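Local coordinates for protein lactate racemase (Thermoanaerobacterium thermosaccharolyticum, PDB 2YJG) that interconverts the D- and L-isomers of lactate with the help of a nickel pincer cofactor derived from nicotinic acid mononucleotide, at residues I51-L56 with L233-N238; T282-Y287 with I313-E318. One frame throughout, in Å; residues are numbered along the deposited sequence.

Starting from the N terminus, the chain passes helix 39-48 and enters the loop that supplies the first half of contact 1. It then builds four strands of the mixed sheet, 66-71, 99-104, 129-132 and 164-170, before strand 233-241 returns to meet that loop, closing an excursion of 176 residues. Contact 2 opens only afterwards and closes quickly: strand 279-283 leads through helix 293-305 to strand 311-316, its direct neighbour in the parallel sheet. The two contacts therefore follow in series and neither nest nor cross. They lie on opposite sides of the chain's centre, with their own centres about 37 Å apart, one belonging to the mixed sheet and the other to the parallel sheet.

Contact 1: I51-L56 with L233-N238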
# COMPACT_ATOMS: atom_id res chain seq x y z
N ILE A 51 11.21 -27.77 13.68
CA ILE A 51 11.15 -28.46 14.95
C ILE A 51 9.77 -29.07 15.14
O ILE A 51 8.79 -28.36 15.39
CB ILE A 51 11.47 -27.50 16.13
CG1 ILE A 51 12.90 -26.95 16.00
CG2 ILE A 51 11.23 -28.19 17.46
CD1 ILE A 51 13.03 -25.47 16.53
N GLY A 52 9.64 -30.40 15.04
CA GLY A 52 8.36 -31.01 15.42
C GLY A 52 7.30 -31.13 14.30
O GLY A 52 6.19 -31.53 14.57
N THR A 53 7.66 -30.73 13.09
CA THR A 53 6.81 -30.85 11.88
C THR A 53 7.61 -31.07 10.63
O THR A 53 8.82 -30.90 10.59
CB THR A 53 5.94 -29.58 11.56
OG1 THR A 53 6.78 -28.47 11.15
CG2 THR A 53 5.11 -29.21 12.69
N LYS A 54 6.89 -31.44 9.57
CA LYS A 54 7.43 -31.40 8.24
C LYS A 54 7.78 -29.95 7.89
O LYS A 54 7.29 -28.99 8.53
CB LYS A 54 6.38 -31.92 7.23
CG LYS A 54 5.91 -33.39 7.46
CD LYS A 54 4.89 -33.87 6.37
CE LYS A 54 3.67 -32.93 6.25
NZ LYS A 54 2.61 -33.38 5.29
N ARG A 55 8.61 -29.79 6.86
CA ARG A 55 8.82 -28.47 6.28
C ARG A 55 7.53 -27.85 5.79
O ARG A 55 6.60 -28.54 5.37
CB ARG A 55 9.82 -28.54 5.14
CG ARG A 55 11.23 -28.42 5.61
CD ARG A 55 12.15 -28.50 4.52
NE ARG A 55 12.19 -27.32 3.68
CZ ARG A 55 13.03 -27.15 2.67
NH1 ARG A 55 13.91 -28.11 2.36
NH2 ARG A 55 12.99 -26.04 1.95
N LEU A 56 7.50 -26.53 5.84
CA LEU A 56 6.35 -25.77 5.38
C LEU A 56 6.08 -26.08 3.91
O LEU A 56 4.94 -26.21 3.54
CB LEU A 56 6.55 -24.27 5.65
CG LEU A 56 5.43 -23.32 5.18
CD1 LEU A 56 4.06 -23.72 5.68
CD2 LEU A 56 5.82 -21.91 5.56
N LEU A 233 -3.30 -23.95 14.21
CA LEU A 233 -2.00 -23.38 13.88
C LEU A 233 -0.98 -24.49 13.66
O LEU A 233 -0.52 -25.17 14.59
CB LEU A 233 -1.54 -22.37 14.98
CG LEU A 233 -0.23 -21.61 14.78
CD1 LEU A 233 -0.28 -20.76 13.47
CD2 LEU A 233 0.10 -20.70 16.00
N ALA A 234 -0.59 -24.65 12.40
CA ALA A 234 0.16 -25.82 11.94
C ALA A 234 1.67 -25.61 11.82
O ALA A 234 2.46 -26.55 11.84
CB ALA A 234 -0.42 -26.24 10.58
N PHE A 235 2.09 -24.37 11.70
CA PHE A 235 3.50 -24.03 11.52
C PHE A 235 3.71 -22.57 11.95
O PHE A 235 2.86 -21.70 11.63
CB PHE A 235 3.88 -24.20 10.04
CG PHE A 235 5.34 -24.14 9.75
CD1 PHE A 235 5.97 -22.93 9.49
CD2 PHE A 235 6.08 -25.30 9.67
CE1 PHE A 235 7.31 -22.91 9.20
CE2 PHE A 235 7.38 -25.27 9.38
CZ PHE A 235 7.99 -24.08 9.11
N ILE A 236 4.83 -22.33 12.64
CA ILE A 236 5.31 -20.98 12.95
C ILE A 236 6.77 -20.73 12.49
O ILE A 236 7.56 -21.70 12.29
CB ILE A 236 5.14 -20.66 14.44
CG1 ILE A 236 6.20 -21.38 15.29
CG2 ILE A 236 3.65 -20.94 14.91
CD1 ILE A 236 6.24 -20.87 16.78
N LEU A 237 7.11 -19.46 12.28
CA LEU A 237 8.51 -19.02 12.12
C LEU A 237 8.57 -17.92 13.14
O LEU A 237 7.82 -16.94 13.03
CB LEU A 237 8.81 -18.51 10.72
CG LEU A 237 10.09 -17.67 10.62
CD1 LEU A 237 11.31 -18.57 10.89
CD2 LEU A 237 10.26 -16.88 9.34
N ASN A 238 9.37 -18.09 14.17
CA ASN A 238 9.59 -16.99 15.15
C ASN A 238 11.07 -16.61 15.20
O ASN A 238 11.91 -17.49 15.30
CB ASN A 238 9.15 -17.41 16.55
CG ASN A 238 7.67 -17.32 16.79
OD1 ASN A 238 6.84 -17.06 15.89
ND2 ASN A 238 7.31 -17.55 18.02
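Phe-235, on strand 233-241 of the mixed sheet, turns its ring into the loop that joins helix 39-48 to helix 56-59, and Thr-53 to Leu-56 wrap part of it. Away from the probable active site, this is plain packing of loop against sheet. The main apolar element is a CH-pi contact: Leu-56 CB sits over the centre of one ring face, 3.8 Å from the centroid and 11° off the normal. Leu-56 CD2 adds a looser touch, 4.1 Å from Phe-235 CE1. Beyond the ring, Leu-56 also packs on Leu-86 and Ile-90 of helix 79-91 beside the sheet.

Two oxygens of the loop line the ring edge. Thr-53 OG1 lies 3.6 Å from Phe-235 CD2, and Lys-54 O lies 3.8 Å from Phe-235 CE2, both near the ring plane, where the slightly positive ring hydrogens would suit oxygen. These two oxygens are themselves joined, since Thr-53 OG1 donates to Lys-54 O at 2.7 Å. Arg-55 follows as N-cap residue of helix 56-59, its guanidinium salt-bridged to Glu-89. Thr-53 OG1 sits between the backbone N and the carbonyl carbon (chi1 68°), and the methyl, anti to that carbon, brings CG2 to 3.8 Å from Ala-234 O.

Contact 2: T282-Y287 with I313-E318; sequences TSNGGY and IIIAAE
The side-chain amide of Asn-284 meets Ile-315 through its oxygen: Ile-315 CD1 stops 4.0 Å from Asn-284 OD1, the two side chains running at a slant to each other. That oxygen also accepts from the backbone N of Gly-299, while Asn-284 ND2 donates to Leu-289 O, so the two polar ends of the amide are held from different parts of the chain and its rotation is fixed. Gln-295 and Lys-298, which by similarity bind substrate, lie close by, and the amide thus borders the probable substrate site.

The strands themselves are parallel neighbours. Thr-282 N donates to Ile-314 O at 2.7 Å, and Thr-282 O receives Ala-316 N at 2.8 Å. One step further on, where strand 279-283 gives way to loop, Asn-284 N reaches Ala-316 O over 3.2 Å, less straight at 143°. The same Ala-316 O takes a CA-H...O contact from Ser-283 CA at 3.1 Å.

Thr-282 and Ile-315 run alongside each other on one face of this ladder. Ile-315 CG1 is anti to its backbone N (chi1 -174°) and comes within 4.1 Å of Thr-282 CG2; Thr-282 OG1 bonds to Ile-415 O on the adjoining strand. Ser-283 and Ala-316 occupy the other face. Ser-283 OG accepts Gly-285 N at 3.1 Å, forming an ST turn as the chain leaves the sheet, and is also hydrogen-bonded to Pro-416 O.

In the fold this is a beta-alpha-beta crossover through helix 293-305. Strand 412-415 flanks 279-283 and strand 371-375 flanks 311-316, while Ile-6 of strand 3-8 packs on Ser-283 and Ala-316, and helix 395-405 on Ile-314.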
# COMPACT_ATOMS: atom_id res chain seq x y z
N THR A 282 16.87 0.69 37.79
CA THR A 282 16.65 0.10 36.47
C THR A 282 16.06 1.15 35.48
O THR A 282 16.01 2.35 35.79
CB THR A 282 15.79 -1.15 36.58
OG1 THR A 282 15.86 -1.91 35.38
CG2 THR A 282 14.31 -0.78 36.97
N SER A 283 15.75 0.69 34.27
CA SER A 283 15.20 1.56 33.22
C SER A 283 14.17 0.81 32.42
O SER A 283 13.97 -0.39 32.62
CB SER A 283 16.30 2.04 32.27
OG SER A 283 16.52 1.10 31.29
N ASN A 284 13.47 1.50 31.55
CA ASN A 284 12.57 0.78 30.66
C ASN A 284 13.10 0.69 29.25
O ASN A 284 12.30 0.77 28.35
CB ASN A 284 11.18 1.39 30.57
CG ASN A 284 10.09 0.33 30.66
OD1 ASN A 284 10.12 -0.46 31.57
ND2 ASN A 284 9.18 0.25 29.65
N GLY A 285 14.42 0.56 29.08
CA GLY A 285 15.00 0.24 27.78
C GLY A 285 15.14 1.38 26.78
O GLY A 285 15.46 1.13 25.62
N GLY A 286 14.91 2.62 27.18
CA GLY A 286 15.02 3.76 26.27
C GLY A 286 13.83 3.89 25.32
O GLY A 286 12.90 3.09 25.36
N TYR A 287 13.82 4.92 24.49
CA TYR A 287 12.74 5.10 23.51
C TYR A 287 12.89 4.08 22.36
O TYR A 287 14.02 3.72 21.93
CB TYR A 287 12.63 6.60 23.07
CG TYR A 287 11.92 6.79 21.74
CD1 TYR A 287 12.52 6.31 20.59
CD2 TYR A 287 10.65 7.35 21.66
CE1 TYR A 287 11.94 6.44 19.36
CE2 TYR A 287 10.01 7.47 20.39
CZ TYR A 287 10.70 7.00 19.25
OH TYR A 287 10.21 7.03 17.95
N ILE A 313 12.49 0.79 44.43
CA ILE A 313 12.85 0.59 43.06
C ILE A 313 12.93 1.98 42.40
O ILE A 313 11.92 2.76 42.43
CB ILE A 313 11.78 -0.26 42.34
CG1 ILE A 313 11.73 -1.68 42.93
CG2 ILE A 313 11.98 -0.29 40.81
CD1 ILE A 313 10.25 -2.38 42.72
N ILE A 314 14.10 2.30 41.85
CA ILE A 314 14.32 3.51 40.99
C ILE A 314 14.31 3.08 39.54
O ILE A 314 15.03 2.17 39.11
CB ILE A 314 15.67 4.23 41.25
CG1 ILE A 314 15.79 4.63 42.71
CG2 ILE A 314 15.81 5.42 40.32
CD1 ILE A 314 17.24 4.93 43.22
N ILE A 315 13.44 3.71 38.76
CA ILE A 315 13.31 3.40 37.36
C ILE A 315 13.47 4.69 36.52
O ILE A 315 12.77 5.67 36.74
CB ILE A 315 11.96 2.68 37.00
CG1 ILE A 315 12.05 2.29 35.55
CG2 ILE A 315 10.75 3.53 37.24
CD1 ILE A 315 11.20 1.20 35.01
N ALA A 316 14.37 4.64 35.53
CA ALA A 316 14.52 5.73 34.62
C ALA A 316 13.73 5.40 33.40
O ALA A 316 13.99 4.40 32.76
CB ALA A 316 15.99 5.98 34.28
N ALA A 317 12.74 6.25 33.10
CA ALA A 317 11.78 6.09 32.00
C ALA A 317 11.30 7.51 31.60
O ALA A 317 10.65 8.20 32.37
CB ALA A 317 10.58 5.19 32.42
N GLU A 318 11.70 7.97 30.42
CA GLU A 318 11.42 9.36 30.01
C GLU A 318 9.93 9.61 29.97
O GLU A 318 9.45 10.66 30.41
CB GLU A 318 12.02 9.60 28.63
CG GLU A 318 11.73 10.95 28.07
CD GLU A 318 12.29 11.18 26.71
OE1 GLU A 318 11.96 10.42 25.77
OE2 GLU A 318 13.04 12.18 26.57